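Local atomic coordinates of mandalate racemase/muconate lactonizing enzyme (Unidentified, PDB entry 4E4U), a protein that is a putative mandelate racemase/muconate lactonizing enzyme of the enolase superfamily, probably an isomerase or lyase, whose substrate is not established. Residues L131-A136 against D146-C151; V163-A168 against L204-H209. One frame throughout, in Å; residues are numbered along the deposited sequence.

Interaction 1 of 2, residues L131-A136 against D146-C151; sequences LYPKNA and DLAAEC
The ring of Pro133 is the central bump, seated in a shallow hollow of Leu147, Ala148 and Cys151 on one flank of helix 145-158. CB of Pro133 sits 3.9 Å from CB of Leu147. CG of Pro133 reaches over the helix backbone, 3.9 Å from CA of Ala148, and also lies 4.2 Å from CB of Cys151. Leu131 fills the neighbouring dip with its two methyl branches. Its CD1 meets Ala148, at 4.1 Å from CB, while its CD2 rests on the sulfur of Cys151, with CD2 to SG at 3.9 Å. Cys151 SG is anti to the backbone N (chi1 178°). This brings the sulfur up to the loop backbone, 3.6 Å from N of Tyr132. Leu147 returns the fit from the helix side. Its CD1 presses on the backbone of the loop, 3.7 Å from O of Lys134, and touches CA of Asn135. Beyond these residues, Phe190 of helix 181-198 also packs on Ala148. The contact joins the loop after strand 125-130 to the helix that follows it in the barrel domain. No hydrogen bond spans the two segments, so they are held to each other by apolar fit. Cys151 SG is covalently linked to a dithiol, probably from the crystallisation liquor, which implies that this sulfur can be reached by a small thiol reagent.

Interaction 2 of 2, residues V163-A168 against L204-H209; sequences VKFDPA and LLFGTH
Strands 162-165 and 203-206 belong to a beta-alpha-beta unit of the barrel domain, joined through helix 181-198, and here Val163, Lys164 and Phe165 pair in parallel with Leu204, Leu205 and Phe206. Leu205 N donates to Val163 O at 2.9 Å. Phe165 N returns a weak bond to Leu205 O, and Gly207 N bonds Phe165 O at 2.8 Å. Val163, Phe165, Leu204 and Phe206 share one face of the sheet, where helix 181-198 covers Leu204 and Phe206. Phe165 and Phe206 cross at about a right angle, with CE2 of Phe165 4.1 Å from CD1 of Phe206. Pro167 extends this apolar patch, its CD 3.6 Å from CZ of Phe206. On the other face Lys164 crosses Leu205, and its CG passes 3.7 Å from CA of Gly207. The amine of Lys164 continues to Tyr128 OH and a salt bridge with Glu233. Past the strand ends, Asp166 CG is anti to the backbone N (chi1 -178°), turned to the 204-209 segment. His209 ND1 donates to Asp166 OD2 at 2.6 Å, a nearly straight bond (165°) that reaches the anti side of the carboxylate. The carboxylate and imidazole planes lie 15° apart. Asp166 OD1 accepts from Ala168 N at 2.9 Å in an Asx turn, met from above the carboxylate plane. Gln211 adds a second donor to OD2. Both carboxylate oxygens are engaged, which holds the rotation of Asp166. The ND1 bond, the Tyr171 stack and Phe82 of a second subunit help set the His209 imidazole.

Overall arrangement
Reading from the N terminus, the chain leaves strand 125-130 and enters the loop at Leu131. Interaction 1 closes the short loop between that strand and helix 145-158. The chain then runs down the helix into strand 162-165, where interaction 2 begins. Interaction 2 closes a longer loop that includes helix 181-198 and ends after strand 203-206. The two are in series and neither nest nor cross. Their centres are 14 Å apart, and Leu131 joins them directly. Its N probably bonds O of Lys164, and its side chain packs on Val163 and Phe165. Interaction 1 ties the loop after strand 125-130 to helix 145-158, and interaction 2 pairs the next two strands.

Interaction 1 of 2, residues L131-A136 against D146-C151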
ATOM      1  N   LEU A 131      19.737 -31.590 -18.130  1.00 13.99           N
ATOM      2  CA  LEU A 131      20.595 -32.758 -18.050  1.00 14.37           C
ATOM      3  C   LEU A 131      19.791 -33.991 -18.452  1.00 15.22           C
ATOM      4  O   LEU A 131      18.672 -34.206 -17.961  1.00 16.33           O
ATOM      5  CB  LEU A 131      21.136 -32.917 -16.630  1.00 14.68           C
ATOM      6  CG  LEU A 131      21.957 -31.732 -16.117  1.00 14.52           C
ATOM      7  CD1 LEU A 131      22.401 -31.951 -14.670  1.00 15.11           C
ATOM      8  CD2 LEU A 131      23.159 -31.489 -17.021  1.00 15.28           C
ATOM      9  N   TYR A 132      20.354 -34.797 -19.348  1.00 15.43           N
ATOM     10  CA  TYR A 132      19.717 -36.045 -19.774  1.00 17.64           C
ATOM     11  C   TYR A 132      20.605 -37.249 -19.465  1.00 18.35           C
ATOM     12  O   TYR A 132      21.103 -37.916 -20.380  1.00 19.04           O
ATOM     13  CB  TYR A 132      19.400 -36.002 -21.271  1.00 18.81           C
ATOM     14  CG  TYR A 132      18.328 -35.001 -21.645  1.00 20.50           C
ATOM     15  CD1 TYR A 132      16.982 -35.338 -21.588  1.00 23.07           C
ATOM     16  CD2 TYR A 132      18.663 -33.719 -22.062  1.00 21.27           C
ATOM     17  CE1 TYR A 132      16.002 -34.420 -21.932  1.00 24.52           C
ATOM     18  CE2 TYR A 132      17.699 -32.801 -22.407  1.00 22.89           C
ATOM     19  CZ  TYR A 132      16.368 -33.149 -22.342  1.00 24.66           C
ATOM     20  OH  TYR A 132      15.414 -32.217 -22.692  1.00 27.83           O
ATOM     21  N   PRO A 133      20.795 -37.550 -18.169  1.00 19.06           N
ATOM     22  CA  PRO A 133      21.700 -38.633 -17.780  1.00 19.91           C
ATOM     23  C   PRO A 133      21.060 -39.985 -18.057  1.00 20.59           C
ATOM     24  O   PRO A 133      19.853 -40.130 -17.881  1.00 21.23           O
ATOM     25  CB  PRO A 133      21.859 -38.427 -16.260  1.00 20.22           C
ATOM     26  CG  PRO A 133      21.142 -37.129 -15.931  1.00 21.38           C
ATOM     27  CD  PRO A 133      20.127 -36.958 -16.997  1.00 20.34           C
ATOM     28  N   LYS A 134      21.852 -40.957 -18.492  1.00 20.23           N
ATOM     29  CA  LYS A 134      21.329 -42.298 -18.725  1.00 21.27           C
ATOM     30  C   LYS A 134      21.851 -43.284 -17.692  1.00 21.36           C
ATOM     31  O   LYS A 134      23.027 -43.240 -17.318  1.00 21.22           O
ATOM     32  CB  LYS A 134      21.682 -42.791 -20.132  1.00 23.01           C
ATOM     33  CG  LYS A 134      20.919 -42.102 -21.253  1.00 25.22           C
ATOM     34  CD  LYS A 134      21.199 -42.775 -22.593  1.00 27.30           C
ATOM     35  CE  LYS A 134      20.517 -42.030 -23.738  1.00 29.25           C
ATOM     36  NZ  LYS A 134      20.790 -42.657 -25.065  1.00 30.44           N
ATOM     37  N   ASN A 135      20.978 -44.179 -17.235  1.00 22.08           N
ATOM     38  CA  ASN A 135      21.415 -45.281 -16.382  1.00 23.74           C
ATOM     39  C   ASN A 135      22.059 -46.403 -17.206  1.00 24.33           C
ATOM     40  O   ASN A 135      22.199 -46.282 -18.425  1.00 23.32           O
ATOM     41  CB  ASN A 135      20.269 -45.793 -15.491  1.00 24.55           C
ATOM     42  CG  ASN A 135      19.115 -46.408 -16.283  1.00 24.97           C
ATOM     43  OD1 ASN A 135      19.272 -46.823 -17.437  1.00 24.86           O
ATOM     44  ND2 ASN A 135      17.948 -46.482 -15.649  1.00 25.64           N
ATOM     45  N   ALA A 136      22.445 -47.490 -16.550  1.00 25.33           N
ATOM     46  CA  ALA A 136      23.142 -48.574 -17.231  1.00 27.27           C
ATOM     47  C   ALA A 136      22.296 -49.249 -18.311  1.00 27.99           C
ATOM     48  O   ALA A 136      22.841 -49.826 -19.252  1.00 29.18           O
ATOM     49  CB  ALA A 136      23.640 -49.599 -16.229  1.00 28.44           C
ATOM     50  N   ASP A 146      24.656 -38.300  -8.830  1.00 20.04           N
ATOM     51  CA  ASP A 146      25.997 -38.482  -9.370  1.00 21.44           C
ATOM     52  C   ASP A 146      25.982 -38.621 -10.895  1.00 20.83           C
ATOM     53  O   ASP A 146      26.870 -38.104 -11.575  1.00 20.67           O
ATOM     54  CB  ASP A 146      26.684 -39.669  -8.694  1.00 24.34           C
ATOM     55  CG  ASP A 146      26.937 -39.418  -7.218  1.00 27.01           C
ATOM     56  OD1 ASP A 146      27.434 -38.323  -6.877  1.00 27.62           O
ATOM     57  OD2 ASP A 146      26.629 -40.309  -6.398  1.00 29.60           O
ATOM     58  N   LEU A 147      24.970 -39.301 -11.433  1.00 20.86           N
ATOM     59  CA  LEU A 147      24.787 -39.355 -12.883  1.00 19.93           C
ATOM     60  C   LEU A 147      24.510 -37.959 -13.429  1.00 18.39           C
ATOM     61  O   LEU A 147      25.013 -37.593 -14.491  1.00 19.36           O
ATOM     62  CB  LEU A 147      23.637 -40.287 -13.268  1.00 21.07           C
ATOM     63  CG  LEU A 147      23.887 -41.789 -13.284  1.00 22.62           C
ATOM     64  CD1 LEU A 147      22.613 -42.495 -13.697  1.00 23.57           C
ATOM     65  CD2 LEU A 147      25.029 -42.137 -14.234  1.00 22.80           C
ATOM     66  N   ALA A 148      23.695 -37.190 -12.708  1.00 17.43           N
ATOM     67  CA  ALA A 148      23.418 -35.811 -13.098  1.00 16.47           C
ATOM     68  C   ALA A 148      24.715 -35.000 -13.119  1.00 16.63           C
ATOM     69  O   ALA A 148      24.978 -34.257 -14.068  1.00 16.55           O
ATOM     70  CB  ALA A 148      22.403 -35.180 -12.155  1.00 16.74           C
ATOM     71  N   ALA A 149      25.526 -35.149 -12.076  1.00 16.33           N
ATOM     72  CA  ALA A 149      26.778 -34.410 -11.974  1.00 16.92           C
ATOM     73  C   ALA A 149      27.722 -34.760 -13.125  1.00 17.27           C
ATOM     74  O   ALA A 149      28.346 -33.874 -13.718  1.00 17.36           O
ATOM     75  CB  ALA A 149      27.444 -34.669 -10.631  1.00 17.36           C
ATOM     76  N   GLU A 150      27.830 -36.052 -13.433  1.00 17.11           N
ATOM     77  CA  GLU A 150      28.675 -36.515 -14.529  1.00 18.46           C
ATOM     78  C   GLU A 150      28.205 -35.913 -15.848  1.00 17.29           C
ATOM     79  O   GLU A 150      29.012 -35.455 -16.661  1.00 17.46           O
ATOM     80  CB  GLU A 150      28.643 -38.043 -14.603  1.00 21.67           C
ATOM     81  CG  GLU A 150      29.365 -38.636 -15.803  1.00 25.87           C
ATOM     82  CD  GLU A 150      29.281 -40.149 -15.846  1.00 29.15           C
ATOM     83  OE1 GLU A 150      28.155 -40.691 -15.829  1.00 30.39           O
ATOM     84  OE2 GLU A 150      30.347 -40.794 -15.898  1.00 30.90           O
ATOM     85  N   CYS A 151      26.893 -35.909 -16.048  1.00 16.68           N
ATOM     86  CA  CYS A 151      26.304 -35.336 -17.248  1.00 17.25           C
ATOM     87  C   CYS A 151      26.581 -33.832 -17.328  1.00 16.84           C
ATOM     88  O   CYS A 151      26.904 -33.305 -18.393  1.00 17.39           O
ATOM     89  CB  CYS A 151      24.801 -35.617 -17.257  1.00 18.00           C
ATOM     90  SG  CYS A 151      23.902 -34.937 -18.659  1.00 20.47           S
TER

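Interaction 2 of 2, residues V163-A168 against L204-H209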
ATOM      1  N   VAL A 163      23.233 -25.396 -16.777  1.00 12.68           N
ATOM      2  CA  VAL A 163      22.561 -26.686 -16.913  1.00 12.53           C
ATOM      3  C   VAL A 163      21.326 -26.688 -16.024  1.00 11.85           C
ATOM      4  O   VAL A 163      21.316 -26.034 -14.975  1.00 12.92           O
ATOM      5  CB  VAL A 163      23.486 -27.877 -16.546  1.00 14.04           C
ATOM      6  CG1 VAL A 163      24.643 -27.989 -17.541  1.00 14.61           C
ATOM      7  CG2 VAL A 163      24.002 -27.752 -15.105  1.00 15.49           C
ATOM      8  N   LYS A 164      20.284 -27.407 -16.444  1.00 11.54           N
ATOM      9  CA  LYS A 164      19.021 -27.435 -15.707  1.00 12.09           C
ATOM     10  C   LYS A 164      18.643 -28.858 -15.294  1.00 12.18           C
ATOM     11  O   LYS A 164      18.932 -29.821 -16.001  1.00 13.08           O
ATOM     12  CB  LYS A 164      17.905 -26.807 -16.542  1.00 12.93           C
ATOM     13  CG  LYS A 164      16.615 -26.576 -15.766  1.00 13.20           C
ATOM     14  CD  LYS A 164      15.751 -25.496 -16.412  1.00 15.31           C
ATOM     15  CE  LYS A 164      14.805 -26.070 -17.447  1.00 16.27           C
ATOM     16  NZ  LYS A 164      13.879 -25.043 -18.021  1.00 16.57           N
ATOM     17  N   PHE A 165      17.985 -28.984 -14.146  1.00 12.12           N
ATOM     18  CA  PHE A 165      17.565 -30.293 -13.626  1.00 13.05           C
ATOM     19  C   PHE A 165      16.415 -30.074 -12.647  1.00 13.39           C
ATOM     20  O   PHE A 165      16.305 -28.999 -12.051  1.00 13.63           O
ATOM     21  CB  PHE A 165      18.738 -31.040 -12.954  1.00 13.73           C
ATOM     22  CG  PHE A 165      19.513 -30.192 -11.990  1.00 14.05           C
ATOM     23  CD1 PHE A 165      20.522 -29.354 -12.443  1.00 14.56           C
ATOM     24  CD2 PHE A 165      19.221 -30.218 -10.633  1.00 14.91           C
ATOM     25  CE1 PHE A 165      21.221 -28.544 -11.553  1.00 14.97           C
ATOM     26  CE2 PHE A 165      19.917 -29.416  -9.740  1.00 15.86           C
ATOM     27  CZ  PHE A 165      20.920 -28.580 -10.202  1.00 16.38           C
ATOM     28  N   ASP A 166      15.544 -31.076 -12.509  1.00 13.58           N
ATOM     29  CA  ASP A 166      14.437 -31.007 -11.551  1.00 13.96           C
ATOM     30  C   ASP A 166      14.382 -32.253 -10.667  1.00 14.69           C
ATOM     31  O   ASP A 166      13.799 -33.275 -11.052  1.00 16.25           O
ATOM     32  CB  ASP A 166      13.086 -30.832 -12.256  1.00 14.83           C
ATOM     33  CG  ASP A 166      11.933 -30.699 -11.265  1.00 15.61           C
ATOM     34  OD1 ASP A 166      12.195 -30.700 -10.046  1.00 16.15           O
ATOM     35  OD2 ASP A 166      10.767 -30.592 -11.691  1.00 15.91           O
ATOM     36  N   PRO A 167      14.978 -32.168  -9.468  1.00 14.16           N
ATOM     37  CA  PRO A 167      14.994 -33.298  -8.536  1.00 14.02           C
ATOM     38  C   PRO A 167      13.830 -33.278  -7.536  1.00 13.66           C
ATOM     39  O   PRO A 167      13.857 -34.024  -6.552  1.00 14.11           O
ATOM     40  CB  PRO A 167      16.330 -33.107  -7.811  1.00 15.98           C
ATOM     41  CG  PRO A 167      16.491 -31.621  -7.754  1.00 16.64           C
ATOM     42  CD  PRO A 167      15.802 -31.045  -8.983  1.00 15.61           C
ATOM     43  N   ALA A 168      12.815 -32.452  -7.793  1.00 13.51           N
ATOM     44  CA  ALA A 168      11.788 -32.176  -6.783  1.00 12.77           C
ATOM     45  C   ALA A 168      10.556 -33.087  -6.826  1.00 13.11           C
ATOM     46  O   ALA A 168       9.553 -32.801  -6.174  1.00 14.09           O
ATOM     47  CB  ALA A 168      11.373 -30.721  -6.837  1.00 13.53           C
ATOM     48  N   LEU A 204      23.761 -23.153 -12.188  1.00 12.10           N
ATOM     49  CA  LEU A 204      22.720 -24.132 -11.912  1.00 11.82           C
ATOM     50  C   LEU A 204      21.363 -23.494 -12.147  1.00 11.17           C
ATOM     51  O   LEU A 204      21.076 -22.409 -11.628  1.00 11.89           O
ATOM     52  CB  LEU A 204      22.774 -24.578 -10.451  1.00 14.28           C
ATOM     53  CG  LEU A 204      24.098 -25.076  -9.883  1.00 17.50           C
ATOM     54  CD1 LEU A 204      23.934 -25.500  -8.432  1.00 18.06           C
ATOM     55  CD2 LEU A 204      24.614 -26.218 -10.699  1.00 18.62           C
ATOM     56  N   LEU A 205      20.526 -24.173 -12.921  1.00 11.01           N
ATOM     57  CA  LEU A 205      19.151 -23.749 -13.147  1.00 11.44           C
ATOM     58  C   LEU A 205      18.264 -24.772 -12.467  1.00 11.10           C
ATOM     59  O   LEU A 205      18.227 -25.936 -12.870  1.00 12.64           O
ATOM     60  CB  LEU A 205      18.851 -23.687 -14.645  1.00 12.44           C
ATOM     61  CG  LEU A 205      19.858 -22.890 -15.465  1.00 14.10           C
ATOM     62  CD1 LEU A 205      19.548 -22.991 -16.939  1.00 14.19           C
ATOM     63  CD2 LEU A 205      19.881 -21.450 -15.025  1.00 15.60           C
ATOM     64  N   PHE A 206      17.582 -24.363 -11.404  1.00 11.17           N
ATOM     65  CA  PHE A 206      16.778 -25.314 -10.660  1.00 11.29           C
ATOM     66  C   PHE A 206      15.403 -25.378 -11.316  1.00 11.65           C
ATOM     67  O   PHE A 206      14.573 -24.486 -11.130  1.00 12.11           O
ATOM     68  CB  PHE A 206      16.704 -24.952  -9.174  1.00 12.36           C
ATOM     69  CG  PHE A 206      16.293 -26.099  -8.314  1.00 13.07           C
ATOM     70  CD1 PHE A 206      17.230 -27.020  -7.864  1.00 14.91           C
ATOM     71  CD2 PHE A 206      14.962 -26.279  -7.985  1.00 13.62           C
ATOM     72  CE1 PHE A 206      16.843 -28.087  -7.085  1.00 15.15           C
ATOM     73  CE2 PHE A 206      14.569 -27.342  -7.207  1.00 15.40           C
ATOM     74  CZ  PHE A 206      15.506 -28.247  -6.756  1.00 15.97           C
ATOM     75  N   GLY A 207      15.197 -26.419 -12.117  1.00 12.31           N
ATOM     76  CA  GLY A 207      14.119 -26.441 -13.089  1.00 13.04           C
ATOM     77  C   GLY A 207      12.825 -27.072 -12.635  1.00 13.78           C
ATOM     78  O   GLY A 207      12.269 -27.934 -13.326  1.00 15.04           O
ATOM     79  N   THR A 208      12.332 -26.628 -11.485  1.00 13.32           N
ATOM     80  CA  THR A 208      11.073 -27.123 -10.941  1.00 13.09           C
ATOM     81  C   THR A 208       9.886 -26.856 -11.873  1.00 12.73           C
ATOM     82  O   THR A 208       9.974 -26.043 -12.811  1.00 14.07           O
ATOM     83  CB  THR A 208      10.831 -26.563  -9.524  1.00 13.25           C
ATOM     84  OG1 THR A 208      11.643 -25.396  -9.322  1.00 13.45           O
ATOM     85  CG2 THR A 208      11.243 -27.595  -8.495  1.00 14.82           C
ATOM     86  N   HIS A 209       8.787 -27.555 -11.603  1.00 12.53           N
ATOM     87  CA  HIS A 209       7.601 -27.598 -12.462  1.00 12.65           C
ATOM     88  C   HIS A 209       6.328 -27.239 -11.673  1.00 11.71           C
ATOM     89  O   HIS A 209       5.263 -27.814 -11.901  1.00 12.19           O
ATOM     90  CB  HIS A 209       7.422 -29.007 -13.047  1.00 14.56           C
ATOM     91  CG  HIS A 209       8.392 -29.363 -14.133  1.00 16.29           C
ATOM     92  ND1 HIS A 209       9.653 -29.850 -13.884  1.00 17.15           N
ATOM     93  CD2 HIS A 209       8.254 -29.347 -15.484  1.00 18.17           C
ATOM     94  CE1 HIS A 209      10.264 -30.101 -15.028  1.00 18.05           C
ATOM     95  NE2 HIS A 209       9.438 -29.804 -16.013  1.00 18.49           N
TER